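Local coordinates for D-alanyl-D-alanine carboxypeptidase (Streptococcus pneumoniae R6, PDB 1XP4), which probably removes the C-terminal D-alanine from peptidoglycan precursor peptides as a serine-type D-Ala-D-Ala carboxypeptidase of the S11 family, at residues Val37-Ile42 with Tyr171-Val176; Glu94-Ala99 with Ala109-Glu114. All coordinates share one frame; numbering follows the deposited sequence.

How the contacts relate
Both contacts lie in the carboxypeptidase family region of the chain and are buried and apolar, with no shared helix or strand. Contact 1, centred about 10 Å from the centre of the chain, joins two distant pieces of sequence: the approach to the predicted nucleophile and helix 170-183, packed beside the five-stranded sheet. Contact 2, centred about 19 Å from that point, joins two successive helices, 93-103 and 106-117. The centres of the contacts are about 19 Å apart and their nearest atoms about 8 Å, so they do not touch. Branched isoleucine and valine methyls meet in contact 1, which also carries S41, hydrogen-bonded to other polar groups; two leucines and an alanine pack together in contact 2.

Contact 1: Val37-Ile42 with Tyr171-Val176; sequences VEIASI and YDVAIV. With SO4 (sulfate ion), chain E.
The turn leading into the SxxK motif, whose serine S41 is the predicted acyl-ester nucleophile, packs against helix 170-183 through I39, I42 and V173. Within 171-176, V173 alone comes within 4.5 Å of 37-42, and it uses both methyl branches. Its CG1 lies 3.8 Å from I42 CG2, while its CG2 lies 4.1 Å from I39 CG2. The two isoleucines approach differently: the I42 side chain crosses that of V173 at about a right angle, whereas I39 and V173 run past each other in opposite senses. In V173, CG1 stands anti to the backbone N (chi1 -179°) and CG2 beside that N, which splits the methyls between the two partners. A backbone bond from I42 N to I39 O, 3.0 Å, closes the turn that carries both isoleucines. With 109 Å² buried over both sides and a CA separation of 8.2 Å between I42 and V173, this is a small, side-chain-mediated contact.

S41 faces a different neighbourhood. Its OG is 3.5 Å from sulfate O4, at most a weak hydrogen bond, and is also hydrogen-bonded to K44 NZ and S104 OG, consistent with the predicted catalytic cluster. The sulfate, probably from the crystallisation liquor, is further bonded to the hydroxyls of T225 and T227, which follow the predicted substrate-binding K224 on strand 220-228.

L168 of strand 167-168 touches both I39 and V173, and the same strand pairs antiparallel with 37-38. From the five-stranded sheet, V236 of strand 234-241 reaches both I42 and V173, while strand 244-253 supplies L251 against I42 and V249 against V173, so these two strands cover the joint between the S41 turn and helix 170-183.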
ATOM      1  N   VAL A  37     -15.880  -1.792   6.198  1.00 14.17           N
ATOM      2  CA  VAL A  37     -16.889  -1.109   5.397  1.00 11.58           C
ATOM      3  C   VAL A  37     -16.587  -1.349   3.924  1.00 14.05           C
ATOM      4  O   VAL A  37     -15.495  -1.808   3.579  1.00 14.26           O
ATOM      5  CB  VAL A  37     -16.888   0.421   5.658  1.00 10.26           C
ATOM      6  CG1 VAL A  37     -17.274   0.714   7.101  1.00  9.87           C
ATOM      7  CG2 VAL A  37     -15.510   1.004   5.353  1.00  6.21           C
ATOM      8  N   GLU A  38     -17.558  -1.049   3.065  1.00 13.49           N
ATOM      9  CA  GLU A  38     -17.400  -1.211   1.622  1.00 13.72           C
ATOM     10  C   GLU A  38     -16.210  -0.372   1.137  1.00 14.57           C
ATOM     11  O   GLU A  38     -16.034   0.772   1.568  1.00 15.28           O
ATOM     12  CB  GLU A  38     -18.668  -0.750   0.898  1.00 14.82           C
ATOM     13  CG  GLU A  38     -19.916  -1.603   1.105  1.00 18.51           C
ATOM     14  CD  GLU A  38     -20.490  -1.536   2.513  1.00 20.30           C
ATOM     15  OE1 GLU A  38     -20.402  -0.472   3.152  1.00 19.71           O
ATOM     16  OE2 GLU A  38     -21.054  -2.551   2.976  1.00 22.82           O
ATOM     17  N   ILE A  39     -15.405  -0.924   0.232  1.00 13.78           N
ATOM     18  CA  ILE A  39     -14.237  -0.200  -0.274  1.00 13.45           C
ATOM     19  C   ILE A  39     -14.218  -0.087  -1.793  1.00 13.40           C
ATOM     20  O   ILE A  39     -13.261   0.422  -2.379  1.00 12.03           O
ATOM     21  CB  ILE A  39     -12.933  -0.875   0.180  1.00 11.75           C
ATOM     22  CG1 ILE A  39     -12.932  -2.339  -0.265  1.00 10.58           C
ATOM     23  CG2 ILE A  39     -12.794  -0.764   1.698  1.00  9.58           C
ATOM     24  CD1 ILE A  39     -11.632  -3.056  -0.011  1.00 10.53           C
ATOM     25  N   ALA A  40     -15.291  -0.562  -2.419  1.00 13.51           N
ATOM     26  CA  ALA A  40     -15.427  -0.530  -3.867  1.00 10.30           C
ATOM     27  C   ALA A  40     -14.128  -0.948  -4.535  1.00 11.80           C
ATOM     28  O   ALA A  40     -13.433  -1.839  -4.039  1.00 11.97           O
ATOM     29  CB  ALA A  40     -15.841   0.859  -4.326  1.00  4.77           C
ATOM     30  N   SER A  41     -13.806  -0.292  -5.650  1.00 15.72           N
ATOM     31  CA  SER A  41     -12.611  -0.582  -6.452  1.00 16.76           C
ATOM     32  C   SER A  41     -11.267  -0.587  -5.743  1.00 15.46           C
ATOM     33  O   SER A  41     -10.260  -0.946  -6.351  1.00 17.03           O
ATOM     34  CB  SER A  41     -12.520   0.376  -7.649  1.00 18.35           C
ATOM     35  OG  SER A  41     -13.369  -0.026  -8.708  1.00 18.22           O
ATOM     36  N   ILE A  42     -11.225  -0.171  -4.482  1.00 12.40           N
ATOM     37  CA  ILE A  42      -9.961  -0.193  -3.762  1.00  9.43           C
ATOM     38  C   ILE A  42      -9.582  -1.667  -3.674  1.00 10.11           C
ATOM     39  O   ILE A  42      -8.424  -2.026  -3.474  1.00 11.22           O
ATOM     40  CB  ILE A  42     -10.104   0.435  -2.352  1.00  8.29           C
ATOM     41  CG1 ILE A  42     -10.280   1.953  -2.486  1.00  8.22           C
ATOM     42  CG2 ILE A  42      -8.879   0.140  -1.508  1.00  5.48           C
ATOM     43  CD1 ILE A  42     -10.429   2.677  -1.158  1.00  7.20           C
ATOM     44  N   TYR A 171      -7.962   0.596   8.317  1.00 15.20           N
ATOM     45  CA  TYR A 171      -6.768   0.005   8.923  1.00 15.63           C
ATOM     46  C   TYR A 171      -6.315  -1.147   8.025  1.00 16.70           C
ATOM     47  O   TYR A 171      -5.149  -1.221   7.622  1.00 15.68           O
ATOM     48  CB  TYR A 171      -7.115  -0.542  10.309  1.00 15.35           C
ATOM     49  CG  TYR A 171      -5.973  -1.173  11.071  1.00 18.05           C
ATOM     50  CD1 TYR A 171      -5.132  -0.399  11.871  1.00 21.27           C
ATOM     51  CD2 TYR A 171      -5.763  -2.556  11.039  1.00 17.14           C
ATOM     52  CE1 TYR A 171      -4.114  -0.983  12.628  1.00 18.74           C
ATOM     53  CE2 TYR A 171      -4.750  -3.146  11.790  1.00 16.89           C
ATOM     54  CZ  TYR A 171      -3.932  -2.353  12.584  1.00 17.40           C
ATOM     55  OH  TYR A 171      -2.940  -2.924  13.349  1.00 17.94           O
ATOM     56  N   ASP A 172      -7.252  -2.046   7.724  1.00 14.12           N
ATOM     57  CA  ASP A 172      -6.971  -3.181   6.863  1.00 15.21           C
ATOM     58  C   ASP A 172      -6.422  -2.713   5.517  1.00 15.33           C
ATOM     59  O   ASP A 172      -5.422  -3.248   5.027  1.00 16.21           O
ATOM     60  CB  ASP A 172      -8.237  -4.004   6.631  1.00 18.99           C
ATOM     61  CG  ASP A 172      -8.684  -4.745   7.872  1.00 22.44           C
ATOM     62  OD1 ASP A 172      -7.807  -5.205   8.631  1.00 25.30           O
ATOM     63  OD2 ASP A 172      -9.908  -4.887   8.079  1.00 21.75           O
ATOM     64  N   VAL A 173      -7.072  -1.714   4.923  1.00 12.39           N
ATOM     65  CA  VAL A 173      -6.631  -1.189   3.634  1.00 10.86           C
ATOM     66  C   VAL A 173      -5.198  -0.680   3.714  1.00 11.68           C
ATOM     67  O   VAL A 173      -4.393  -0.945   2.819  1.00 13.02           O
ATOM     68  CB  VAL A 173      -7.544  -0.057   3.151  1.00  8.52           C
ATOM     69  CG1 VAL A 173      -7.070   0.452   1.817  1.00  7.37           C
ATOM     70  CG2 VAL A 173      -8.968  -0.566   3.020  1.00 13.23           C
ATOM     71  N   ALA A 174      -4.884   0.046   4.784  1.00 11.33           N
ATOM     72  CA  ALA A 174      -3.542   0.577   4.984  1.00  9.81           C
ATOM     73  C   ALA A 174      -2.539  -0.569   4.893  1.00  9.56           C
ATOM     74  O   ALA A 174      -1.529  -0.476   4.195  1.00 12.42           O
ATOM     75  CB  ALA A 174      -3.444   1.243   6.345  1.00  8.29           C
ATOM     76  N   ILE A 175      -2.822  -1.650   5.608  1.00  7.98           N
ATOM     77  CA  ILE A 175      -1.946  -2.811   5.598  1.00  7.80           C
ATOM     78  C   ILE A 175      -1.755  -3.285   4.149  1.00  8.86           C
ATOM     79  O   ILE A 175      -0.628  -3.427   3.678  1.00 10.43           O
ATOM     80  CB  ILE A 175      -2.538  -3.935   6.494  1.00  6.62           C
ATOM     81  CG1 ILE A 175      -2.422  -3.510   7.971  1.00  7.68           C
ATOM     82  CG2 ILE A 175      -1.834  -5.264   6.222  1.00  1.00           C
ATOM     83  CD1 ILE A 175      -3.066  -4.466   9.003  1.00  6.19           C
ATOM     84  N   VAL A 176      -2.856  -3.500   3.442  1.00  7.83           N
ATOM     85  CA  VAL A 176      -2.805  -3.928   2.049  1.00  8.48           C
ATOM     86  C   VAL A 176      -1.931  -2.993   1.209  1.00  9.64           C
ATOM     87  O   VAL A 176      -0.985  -3.420   0.541  1.00 11.72           O
ATOM     88  CB  VAL A 176      -4.224  -3.960   1.439  1.00  8.74           C
ATOM     89  CG1 VAL A 176      -4.146  -4.198  -0.074  1.00  5.80           C
ATOM     90  CG2 VAL A 176      -5.052  -5.050   2.127  1.00  4.32           C
TER
HETATM   91  S   SO4 E 464     -13.716   4.348  -9.609  1.00 54.95           S
HETATM   92  O1  SO4 E 464     -13.936   4.921 -10.955  1.00 53.90           O
HETATM   93  O2  SO4 E 464     -12.303   3.955  -9.467  1.00 52.93           O
HETATM   94  O3  SO4 E 464     -14.049   5.343  -8.570  1.00 48.99           O
HETATM   95  O4  SO4 E 464     -14.569   3.152  -9.462  1.00 54.13           O

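Contact 2: Glu94-Ala99 with Ala109-Glu114; sequences EELLEA and AIALAE
Helices 93-103 and 106-117 form a helical hairpin about the predicted active-site serine S104, which sits in the short connection between them, and L96, A111 and L112 fill part of its interface. The segment axes come within 9.4 Å, with an angle of 139° between their N-to-C directions, so the helices run roughly antiparallel but clearly splayed.

L96 and L112 carry most of the 186 Å² buried. The two side chains lie alongside each other, pointing opposite ways: L96 CB rests 3.7 Å from L112 CG, with both L112 methyls also close to that CB. With CG anti to its carbonyl carbon (chi1 -63°), L96 carries CD1 on to A111 CB, 3.7 Å away, where the small alanine side chain accepts the longer one. L112 CD1 extends to the backbone at L97 N, 4.0 Å away.

Near the connection, A99 and A105 share a backbone hydrogen bond. F198 of strand 195-198 packs against L96, E95 and A99 of the first helix; the second is flanked by helix 70-74, through I110 and E114, and by helix 120-133, through I110 and A113.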
ATOM      1  N   GLU A  94       0.341  -7.012 -18.761  1.00 15.89           N
ATOM      2  CA  GLU A  94       0.718  -5.630 -18.520  1.00 17.82           C
ATOM      3  C   GLU A  94      -0.404  -4.704 -18.971  1.00 18.16           C
ATOM      4  O   GLU A  94      -0.693  -3.699 -18.326  1.00 21.32           O
ATOM      5  CB  GLU A  94       2.012  -5.295 -19.276  1.00 18.68           C
ATOM      6  CG  GLU A  94       2.497  -3.854 -19.110  1.00 23.82           C
ATOM      7  CD  GLU A  94       3.849  -3.593 -19.773  1.00 27.17           C
ATOM      8  OE1 GLU A  94       3.973  -3.813 -20.996  1.00 30.71           O
ATOM      9  OE2 GLU A  94       4.793  -3.165 -19.072  1.00 29.35           O
ATOM     10  N   GLU A  95      -1.048  -5.044 -20.077  1.00 17.02           N
ATOM     11  CA  GLU A  95      -2.123  -4.206 -20.575  1.00 18.85           C
ATOM     12  C   GLU A  95      -3.296  -4.175 -19.601  1.00 18.25           C
ATOM     13  O   GLU A  95      -3.828  -3.105 -19.291  1.00 16.46           O
ATOM     14  CB  GLU A  95      -2.567  -4.690 -21.957  1.00 20.19           C
ATOM     15  CG  GLU A  95      -1.449  -4.613 -22.982  1.00 22.21           C
ATOM     16  CD  GLU A  95      -1.924  -4.843 -24.400  1.00 26.29           C
ATOM     17  OE1 GLU A  95      -2.416  -5.958 -24.698  1.00 21.79           O
ATOM     18  OE2 GLU A  95      -1.800  -3.900 -25.219  1.00 26.08           O
ATOM     19  N   LEU A  96      -3.689  -5.345 -19.110  1.00 17.31           N
ATOM     20  CA  LEU A  96      -4.793  -5.425 -18.161  1.00 17.26           C
ATOM     21  C   LEU A  96      -4.406  -4.768 -16.840  1.00 17.71           C
ATOM     22  O   LEU A  96      -5.207  -4.071 -16.217  1.00 18.53           O
ATOM     23  CB  LEU A  96      -5.181  -6.881 -17.930  1.00 15.20           C
ATOM     24  CG  LEU A  96      -5.696  -7.594 -19.177  1.00 13.45           C
ATOM     25  CD1 LEU A  96      -5.956  -9.054 -18.852  1.00 13.44           C
ATOM     26  CD2 LEU A  96      -6.965  -6.905 -19.675  1.00 15.20           C
ATOM     27  N   LEU A  97      -3.169  -4.991 -16.420  1.00 17.59           N
ATOM     28  CA  LEU A  97      -2.674  -4.407 -15.187  1.00 20.33           C
ATOM     29  C   LEU A  97      -2.791  -2.887 -15.266  1.00 20.74           C
ATOM     30  O   LEU A  97      -3.241  -2.230 -14.327  1.00 22.65           O
ATOM     31  CB  LEU A  97      -1.214  -4.790 -14.984  1.00 20.79           C
ATOM     32  CG  LEU A  97      -0.862  -5.463 -13.664  1.00 22.23           C
ATOM     33  CD1 LEU A  97       0.639  -5.718 -13.643  1.00 22.94           C
ATOM     34  CD2 LEU A  97      -1.286  -4.587 -12.498  1.00 23.62           C
ATOM     35  N   GLU A  98      -2.376  -2.336 -16.395  1.00 19.69           N
ATOM     36  CA  GLU A  98      -2.434  -0.902 -16.595  1.00 20.20           C
ATOM     37  C   GLU A  98      -3.903  -0.478 -16.606  1.00 19.46           C
ATOM     38  O   GLU A  98      -4.276   0.496 -15.954  1.00 20.86           O
ATOM     39  CB  GLU A  98      -1.751  -0.536 -17.919  1.00 22.59           C
ATOM     40  CG  GLU A  98      -1.188   0.878 -17.979  1.00 22.11           C
ATOM     41  CD  GLU A  98       0.296   0.902 -18.318  1.00 23.85           C
ATOM     42  OE1 GLU A  98       1.071   0.167 -17.671  1.00 24.28           O
ATOM     43  OE2 GLU A  98       0.694   1.661 -19.225  1.00 25.28           O
ATOM     44  N   ALA A  99      -4.736  -1.220 -17.333  1.00 17.48           N
ATOM     45  CA  ALA A  99      -6.164  -0.916 -17.414  1.00 15.18           C
ATOM     46  C   ALA A  99      -6.834  -1.003 -16.036  1.00 15.98           C
ATOM     47  O   ALA A  99      -7.706  -0.194 -15.706  1.00 17.07           O
ATOM     48  CB  ALA A  99      -6.842  -1.860 -18.388  1.00  9.43           C
ATOM     49  N   ALA A 109      -9.559  -6.665 -14.340  1.00 12.21           N
ATOM     50  CA  ALA A 109      -9.362  -7.378 -13.083  1.00 12.73           C
ATOM     51  C   ALA A 109      -9.798  -8.833 -13.198  1.00 13.09           C
ATOM     52  O   ALA A 109      -9.017  -9.749 -12.924  1.00 14.48           O
ATOM     53  CB  ALA A 109     -10.140  -6.696 -11.955  1.00 10.81           C
ATOM     54  N   ILE A 110     -11.048  -9.040 -13.598  1.00 10.62           N
ATOM     55  CA  ILE A 110     -11.585 -10.382 -13.734  1.00  9.87           C
ATOM     56  C   ILE A 110     -10.701 -11.230 -14.636  1.00 11.87           C
ATOM     57  O   ILE A 110     -10.287 -12.330 -14.259  1.00 11.30           O
ATOM     58  CB  ILE A 110     -13.015 -10.356 -14.306  1.00 10.01           C
ATOM     59  CG1 ILE A 110     -13.930  -9.560 -13.370  1.00  9.02           C
ATOM     60  CG2 ILE A 110     -13.536 -11.772 -14.475  1.00  6.04           C
ATOM     61  CD1 ILE A 110     -15.355  -9.429 -13.860  1.00  7.90           C
ATOM     62  N   ALA A 111     -10.405 -10.716 -15.822  1.00 12.97           N
ATOM     63  CA  ALA A 111      -9.559 -11.442 -16.759  1.00 14.28           C
ATOM     64  C   ALA A 111      -8.266 -11.935 -16.091  1.00 14.94           C
ATOM     65  O   ALA A 111      -7.921 -13.118 -16.182  1.00 16.82           O
ATOM     66  CB  ALA A 111      -9.233 -10.558 -17.960  1.00 15.01           C
ATOM     67  N   LEU A 112      -7.552 -11.034 -15.423  1.00 14.22           N
ATOM     68  CA  LEU A 112      -6.310 -11.402 -14.750  1.00 15.31           C
ATOM     69  C   LEU A 112      -6.537 -12.528 -13.734  1.00 17.16           C
ATOM     70  O   LEU A 112      -5.730 -13.458 -13.620  1.00 16.32           O
ATOM     71  CB  LEU A 112      -5.723 -10.180 -14.043  1.00 13.37           C
ATOM     72  CG  LEU A 112      -5.072  -9.124 -14.941  1.00 14.09           C
ATOM     73  CD1 LEU A 112      -4.813  -7.844 -14.156  1.00 10.18           C
ATOM     74  CD2 LEU A 112      -3.782  -9.684 -15.520  1.00 11.54           C
ATOM     75  N   ALA A 113      -7.647 -12.430 -13.004  1.00 16.29           N
ATOM     76  CA  ALA A 113      -8.000 -13.410 -11.986  1.00 15.15           C
ATOM     77  C   ALA A 113      -8.221 -14.806 -12.568  1.00 13.93           C
ATOM     78  O   ALA A 113      -7.715 -15.793 -12.030  1.00 11.77           O
ATOM     79  CB  ALA A 113      -9.247 -12.947 -11.231  1.00 13.82           C
ATOM     80  N   GLU A 114      -8.983 -14.889 -13.657  1.00 13.05           N
ATOM     81  CA  GLU A 114      -9.252 -16.176 -14.293  1.00 12.94           C
ATOM     82  C   GLU A 114      -7.955 -16.748 -14.837  1.00 13.72           C
ATOM     83  O   GLU A 114      -7.748 -17.960 -14.839  1.00 14.12           O
ATOM     84  CB  GLU A 114     -10.246 -16.026 -15.439  1.00 11.61           C
ATOM     85  CG  GLU A 114     -11.613 -15.550 -15.022  1.00 13.32           C
ATOM     86  CD  GLU A 114     -12.642 -15.782 -16.108  1.00 16.54           C
ATOM     87  OE1 GLU A 114     -12.290 -15.629 -17.300  1.00 16.09           O
ATOM     88  OE2 GLU A 114     -13.800 -16.113 -15.771  1.00 17.98           O
TER